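Local coordinates for ABC transporter, substrate binding protein (Agrobacterium tumefaciens, PDB 3C9H), which probably captures a solute in the periplasm and hands it to an ABC transporter, and binds a magnesium ion, at residues A[88-93]-A[279-284]; A[137-142]-A[156-161]. All coordinates share one frame; numbering follows the deposited sequence.

Contact 1. Residues A[88-93]-A[279-284]; sequences ADFAFS and RYLEFF
Phe90 and Phe92 of strand 90-93 meet Tyr280, Leu281 and Phe284 of helix 274-285 in an aromatic cluster, where a helix packs on the strands of one alpha/beta lobe of the periplasmic binding-protein fold. Three edge-to-face pairs carry the contact. Tyr280 turns its edge toward the face of Phe90, offset from the centre, with the planes at 68°; Phe90 CD2 and Tyr280 CD2 come to 3.3 Å, a tight approach. Phe90 in turn points its edge at the face of Phe284, the centroids of these two rings 5.9 Å apart. Phe284 then presents its own edge to Phe92, at 76°. The two strand phenylalanines, two residues apart, both leave the strand toward the helix, and with CG anti to the backbone N (chi1 -169° in Phe90) each ring extends on beside its own carbonyl carbon. Aromatic rings suit this buried interface because edge hydrogens can rest on neighbouring pi faces.

Aliphatic packing is the smaller share: Leu281 CB and CD1 each lie 3.7 Å from Phe90 CE1. Phe54 of helix 44-57 meets Tyr280 in a further edge-to-face pair. The Phe92 backbone is hydrogen-bonded to that of Ser41, a magnesium ligand, and the Phe92 side chain is about 9 Å from the bound magnesium ion. Phe284 CE1 stands over one face of Phe92, displaced toward the rim, 3.7 Å from Phe92 CE2.

Contact 2. Residues A[137-142]-A[156-161]; sequences AVFVYH and AEFVDY
Phe158 reaches over one face of the Phe139 ring with the CD1 corner of its own, an edge-to-face pair that joins helix 155-164 to strand 135-142 in an alpha/beta lobe of the periplasmic binding-protein fold. The planes are inclined at 73° and the ring centroids lie 5.2 Å apart, so Phe158 is turned on edge rather than laid flat on its partner. A single atom does the touching on the helix side: Phe158 CD1 stands off-centre, near the rim, where its C-H can meet the pi cloud of Phe139.

The backbones stay well separated, with Phe139 CA and Phe158 CA 9.3 Å apart, and the two rings bridge that gap. Each side chain leaves its backbone toward the other segment, and the two run alongside in opposite senses. On the helix, CB of Phe158 already points toward the strand, and CG anti to the backbone N (chi1 -159°) extends the ring beside the carbonyl carbon. Phe139 has CG anti to the carbonyl carbon (chi1 -57°), which places its ring beside its own backbone N, with one face under Phe158 CD1. Phenylalanine suits both places: it is long enough to span the distance, and it brings no polar atom into a buried spot.

Only 95 Å² is buried between the segments, and other residues complete the surroundings. Phe139 also packs on Val252 and Pro254, while Tyr161, one helical turn beyond Phe158, reaches Leu230 of strand 230-235 and the ring of Phe146. Val159 packs on helix 198-207, and Asp160 forms a salt bridge with Arg164. Within the ring pair, Phe158 CD1 is 3.8 Å from Phe139 CE2 and 4.0 Å from Phe139 CZ.

Both contacts set a helix against a strand through buried edge-to-face aromatic rings, yet they lie on opposite sides of the chain's centre, their own centres 35 Å apart, probably in the two different lobes of the binding protein. Contact 1 joins elements far apart in sequence and buries the larger surface through several rings and a leucine, near the magnesium site. Contact 2 joins a strand to the next helix along the chain through one ring pair, away from that site. Strand 258-268 ties the regions together, pairing with both strand 90-93 and strand 135-142.

Contact 1. Residues A[88-93]-A[279-284]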
loop_
_atom_site.group_PDB
_atom_site.type_symbol
_atom_site.label_atom_id
_atom_site.label_comp_id
_atom_site.label_asym_id
_atom_site.label_seq_id
_atom_site.Cartn_x
_atom_site.Cartn_y
_atom_site.Cartn_z
ATOM N N ALA A 88 2.103 -19.287 -3.300
ATOM C CA ALA A 88 1.941 -18.400 -4.461
ATOM C C ALA A 88 3.220 -18.342 -5.297
ATOM O O ALA A 88 4.336 -18.566 -4.798
ATOM C CB ALA A 88 1.567 -16.986 -3.994
ATOM N N ASP A 89 3.048 -18.003 -6.568
ATOM C CA ASP A 89 4.160 -17.809 -7.471
ATOM C C ASP A 89 4.702 -16.365 -7.418
ATOM O O ASP A 89 5.848 -16.114 -7.826
ATOM C CB ASP A 89 3.703 -18.150 -8.881
ATOM C CG ASP A 89 3.143 -19.571 -8.983
ATOM O OD1 ASP A 89 3.742 -20.460 -8.367
ATOM O OD2 ASP A 89 2.109 -19.801 -9.640
ATOM N N PHE A 90 3.849 -15.438 -6.965
ATOM C CA PHE A 90 4.144 -14.005 -6.828
ATOM C C PHE A 90 3.386 -13.433 -5.631
ATOM O O PHE A 90 2.176 -13.675 -5.474
ATOM C CB PHE A 90 3.770 -13.248 -8.115
ATOM C CG PHE A 90 4.271 -11.822 -8.161
ATOM C CD1 PHE A 90 5.622 -11.525 -8.121
ATOM C CD2 PHE A 90 3.388 -10.780 -8.250
ATOM C CE1 PHE A 90 6.051 -10.189 -8.152
ATOM C CE2 PHE A 90 3.815 -9.453 -8.294
ATOM C CZ PHE A 90 5.158 -9.171 -8.239
ATOM N N ALA A 91 4.110 -12.706 -4.770
ATOM C CA ALA A 91 3.552 -12.033 -3.629
ATOM C C ALA A 91 3.754 -10.558 -3.849
ATOM O O ALA A 91 4.880 -10.105 -4.099
ATOM C CB ALA A 91 4.236 -12.476 -2.326
ATOM N N PHE A 92 2.688 -9.795 -3.743
ATOM C CA PHE A 92 2.716 -8.356 -4.030
ATOM C C PHE A 92 1.991 -7.604 -2.918
ATOM O O PHE A 92 0.759 -7.740 -2.762
ATOM C CB PHE A 92 2.066 -8.134 -5.396
ATOM C CG PHE A 92 2.181 -6.705 -5.923
ATOM C CD1 PHE A 92 3.406 -6.104 -6.056
ATOM C CD2 PHE A 92 1.048 -6.017 -6.358
ATOM C CE1 PHE A 92 3.526 -4.822 -6.551
ATOM C CE2 PHE A 92 1.169 -4.734 -6.872
ATOM C CZ PHE A 92 2.424 -4.148 -6.957
ATOM N N SER A 93 2.741 -6.814 -2.138
ATOM C CA SER A 93 2.244 -6.254 -0.891
ATOM C C SER A 93 2.778 -4.867 -0.601
ATOM O O SER A 93 3.962 -4.573 -0.834
ATOM C CB SER A 93 2.644 -7.174 0.256
ATOM O OG SER A 93 2.221 -6.664 1.500
ATOM N N ARG A 279 7.989 -14.168 -14.509
ATOM C CA ARG A 279 7.447 -13.559 -15.732
ATOM C C ARG A 279 6.522 -12.391 -15.400
ATOM O O ARG A 279 6.564 -11.340 -16.051
ATOM C CB ARG A 279 6.665 -14.572 -16.587
ATOM C CG ARG A 279 6.765 -14.191 -18.069
ATOM C CD ARG A 279 5.910 -15.014 -18.978
ATOM N NE ARG A 279 6.335 -16.401 -18.998
ATOM C CZ ARG A 279 5.774 -17.354 -19.738
ATOM N NH1 ARG A 279 4.730 -17.091 -20.521
ATOM N NH2 ARG A 279 6.241 -18.600 -19.658
ATOM N N TYR A 280 5.656 -12.607 -14.420
ATOM C CA TYR A 280 4.731 -11.587 -13.942
ATOM C C TYR A 280 5.507 -10.411 -13.305
ATOM O O TYR A 280 5.256 -9.232 -13.603
ATOM C CB TYR A 280 3.812 -12.224 -12.923
ATOM C CG TYR A 280 2.566 -11.467 -12.587
ATOM C CD1 TYR A 280 1.479 -11.445 -13.462
ATOM C CD2 TYR A 280 2.430 -10.835 -11.361
ATOM C CE1 TYR A 280 0.281 -10.776 -13.126
ATOM C CE2 TYR A 280 1.228 -10.171 -11.014
ATOM C CZ TYR A 280 0.170 -10.153 -11.904
ATOM O OH TYR A 280 -1.002 -9.493 -11.566
ATOM N N LEU A 281 6.468 -10.738 -12.450
ATOM C CA LEU A 281 7.358 -9.697 -11.900
ATOM C C LEU A 281 8.047 -8.880 -12.987
ATOM O O LEU A 281 8.034 -7.644 -12.970
ATOM C CB LEU A 281 8.392 -10.342 -10.970
ATOM C CG LEU A 281 9.432 -9.432 -10.358
ATOM C CD1 LEU A 281 8.793 -8.179 -9.653
ATOM C CD2 LEU A 281 10.335 -10.233 -9.420
ATOM N N GLU A 282 8.638 -9.557 -13.962
ATOM C CA GLU A 282 9.221 -8.870 -15.101
ATOM C C GLU A 282 8.193 -7.941 -15.778
ATOM O O GLU A 282 8.525 -6.801 -16.124
ATOM C CB GLU A 282 9.747 -9.890 -16.113
ATOM C CG GLU A 282 10.675 -9.330 -17.151
ATOM C CD GLU A 282 11.521 -10.420 -17.768
ATOM O OE1 GLU A 282 10.900 -11.331 -18.364
ATOM O OE2 GLU A 282 12.780 -10.384 -17.622
ATOM N N PHE A 283 6.957 -8.410 -15.953
ATOM C CA PHE A 283 5.937 -7.566 -16.548
ATOM C C PHE A 283 5.646 -6.311 -15.697
ATOM O O PHE A 283 5.578 -5.199 -16.223
ATOM C CB PHE A 283 4.655 -8.345 -16.850
ATOM C CG PHE A 283 3.566 -7.481 -17.421
ATOM C CD1 PHE A 283 3.520 -7.202 -18.783
ATOM C CD2 PHE A 283 2.644 -6.886 -16.585
ATOM C CE1 PHE A 283 2.529 -6.362 -19.293
ATOM C CE2 PHE A 283 1.644 -6.031 -17.089
ATOM C CZ PHE A 283 1.591 -5.763 -18.429
ATOM N N PHE A 284 5.494 -6.493 -14.387
ATOM C CA PHE A 284 5.320 -5.386 -13.463
ATOM C C PHE A 284 6.487 -4.393 -13.463
ATOM O O PHE A 284 6.288 -3.248 -13.105
ATOM C CB PHE A 284 5.057 -5.891 -12.035
ATOM C CG PHE A 284 3.588 -6.132 -11.744
ATOM C CD1 PHE A 284 2.948 -5.475 -10.683
ATOM C CD2 PHE A 284 2.839 -6.980 -12.553
ATOM C CE1 PHE A 284 1.607 -5.677 -10.428
ATOM C CE2 PHE A 284 1.491 -7.182 -12.314
ATOM C CZ PHE A 284 0.872 -6.535 -11.249
#

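Contact 2. Residues A[137-142]-A[156-161]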
loop_
_atom_site.group_PDB
_atom_site.type_symbol
_atom_site.label_atom_id
_atom_site.label_comp_id
_atom_site.label_asym_id
_atom_site.label_seq_id
_atom_site.Cartn_x
_atom_site.Cartn_y
_atom_site.Cartn_z
ATOM N N ALA A 137 0.541 8.338 1.553
ATOM C CA ALA A 137 -0.521 8.284 2.559
ATOM C C ALA A 137 -1.061 9.694 2.738
ATOM O O ALA A 137 -0.319 10.614 3.186
ATOM C CB ALA A 137 0.018 7.805 3.851
ATOM N N VAL A 138 -2.345 9.857 2.445
ATOM C CA VAL A 138 -2.951 11.182 2.289
ATOM C C VAL A 138 -4.170 11.365 3.189
ATOM O O VAL A 138 -4.708 10.400 3.745
ATOM C CB VAL A 138 -3.386 11.413 0.822
ATOM C CG1 VAL A 138 -2.210 11.215 -0.119
ATOM C CG2 VAL A 138 -4.595 10.487 0.445
ATOM N N PHE A 139 -4.592 12.616 3.326
ATOM C CA PHE A 139 -5.873 12.917 3.952
ATOM C C PHE A 139 -6.931 12.852 2.856
ATOM O O PHE A 139 -6.691 13.243 1.724
ATOM C CB PHE A 139 -5.943 14.333 4.553
ATOM C CG PHE A 139 -4.892 14.675 5.592
ATOM C CD1 PHE A 139 -4.040 13.727 6.145
ATOM C CD2 PHE A 139 -4.785 15.980 6.036
ATOM C CE1 PHE A 139 -3.105 14.087 7.119
ATOM C CE2 PHE A 139 -3.851 16.347 7.029
ATOM C CZ PHE A 139 -3.017 15.401 7.563
ATOM N N VAL A 140 -8.118 12.416 3.236
ATOM C CA VAL A 140 -9.265 12.490 2.390
ATOM C C VAL A 140 -10.363 13.216 3.167
ATOM O O VAL A 140 -10.374 13.227 4.408
ATOM C CB VAL A 140 -9.718 11.095 1.876
ATOM C CG1 VAL A 140 -8.639 10.485 0.989
ATOM C CG2 VAL A 140 -10.061 10.154 3.039
ATOM N N TYR A 141 -11.251 13.872 2.433
ATOM C CA TYR A 141 -12.358 14.591 3.069
ATOM C C TYR A 141 -13.605 14.526 2.214
ATOM O O TYR A 141 -13.520 14.308 1.000
ATOM C CB TYR A 141 -11.982 16.054 3.370
ATOM C CG TYR A 141 -11.707 16.938 2.169
ATOM C CD1 TYR A 141 -12.654 17.867 1.724
ATOM C CD2 TYR A 141 -10.503 16.855 1.481
ATOM C CE1 TYR A 141 -12.392 18.675 0.612
ATOM C CE2 TYR A 141 -10.236 17.659 0.407
ATOM C CZ TYR A 141 -11.191 18.556 -0.035
ATOM O OH TYR A 141 -10.904 19.344 -1.113
ATOM N N HIS A 142 -14.742 14.719 2.870
ATOM C CA HIS A 142 -16.040 14.837 2.226
ATOM C C HIS A 142 -16.264 16.318 1.848
ATOM O O HIS A 142 -16.536 17.147 2.699
ATOM C CB HIS A 142 -17.107 14.333 3.191
ATOM C CG HIS A 142 -18.501 14.384 2.648
ATOM N ND1 HIS A 142 -18.907 13.653 1.552
ATOM C CD2 HIS A 142 -19.593 15.048 3.079
ATOM C CE1 HIS A 142 -20.185 13.878 1.322
ATOM N NE2 HIS A 142 -20.626 14.717 2.237
ATOM N N ALA A 156 -1.017 19.234 12.659
ATOM C CA ALA A 156 -1.442 20.296 13.574
ATOM C C ALA A 156 -2.843 20.790 13.241
ATOM O O ALA A 156 -3.686 20.891 14.137
ATOM C CB ALA A 156 -0.467 21.456 13.551
ATOM N N GLU A 157 -3.095 21.087 11.966
ATOM C CA GLU A 157 -4.418 21.553 11.517
ATOM C C GLU A 157 -5.507 20.505 11.691
ATOM O O GLU A 157 -6.670 20.836 11.937
ATOM C CB GLU A 157 -4.389 21.996 10.043
ATOM C CG GLU A 157 -3.649 23.284 9.815
ATOM C CD GLU A 157 -3.628 23.734 8.356
ATOM O OE1 GLU A 157 -4.325 23.153 7.522
ATOM O OE2 GLU A 157 -2.909 24.701 8.047
ATOM N N PHE A 158 -5.137 19.240 11.522
ATOM C CA PHE A 158 -6.085 18.155 11.669
ATOM C C PHE A 158 -6.590 18.143 13.110
ATOM O O PHE A 158 -7.795 18.099 13.351
ATOM C CB PHE A 158 -5.396 16.822 11.341
ATOM C CG PHE A 158 -6.334 15.697 10.976
ATOM C CD1 PHE A 158 -6.445 15.271 9.643
ATOM C CD2 PHE A 158 -7.049 15.026 11.946
ATOM C CE1 PHE A 158 -7.293 14.192 9.285
ATOM C CE2 PHE A 158 -7.905 13.944 11.623
ATOM C CZ PHE A 158 -8.038 13.529 10.288
ATOM N N VAL A 159 -5.649 18.169 14.049
ATOM C CA VAL A 159 -5.955 18.110 15.482
ATOM C C VAL A 159 -6.782 19.323 15.904
ATOM O O VAL A 159 -7.795 19.175 16.594
ATOM C CB VAL A 159 -4.668 17.999 16.322
ATOM C CG1 VAL A 159 -4.956 18.227 17.809
ATOM C CG2 VAL A 159 -3.995 16.616 16.108
ATOM N N ASP A 160 -6.364 20.504 15.465
ATOM C CA ASP A 160 -7.122 21.746 15.715
ATOM C C ASP A 160 -8.551 21.680 15.172
ATOM O O ASP A 160 -9.483 22.072 15.863
ATOM C CB ASP A 160 -6.389 22.953 15.125
ATOM C CG ASP A 160 -6.997 24.291 15.567
ATOM O OD1 ASP A 160 -7.321 24.452 16.770
ATOM O OD2 ASP A 160 -7.150 25.184 14.706
ATOM N N TYR A 161 -8.727 21.188 13.949
ATOM C CA TYR A 161 -10.073 21.052 13.376
ATOM C C TYR A 161 -10.946 20.126 14.234
ATOM O O TYR A 161 -12.104 20.437 14.518
ATOM C CB TYR A 161 -10.026 20.532 11.924
ATOM C CG TYR A 161 -11.388 20.161 11.364
ATOM C CD1 TYR A 161 -12.161 21.090 10.662
ATOM C CD2 TYR A 161 -11.918 18.891 11.564
ATOM C CE1 TYR A 161 -13.434 20.747 10.156
ATOM C CE2 TYR A 161 -13.179 18.542 11.070
ATOM C CZ TYR A 161 -13.927 19.468 10.361
ATOM O OH TYR A 161 -15.175 19.091 9.870
#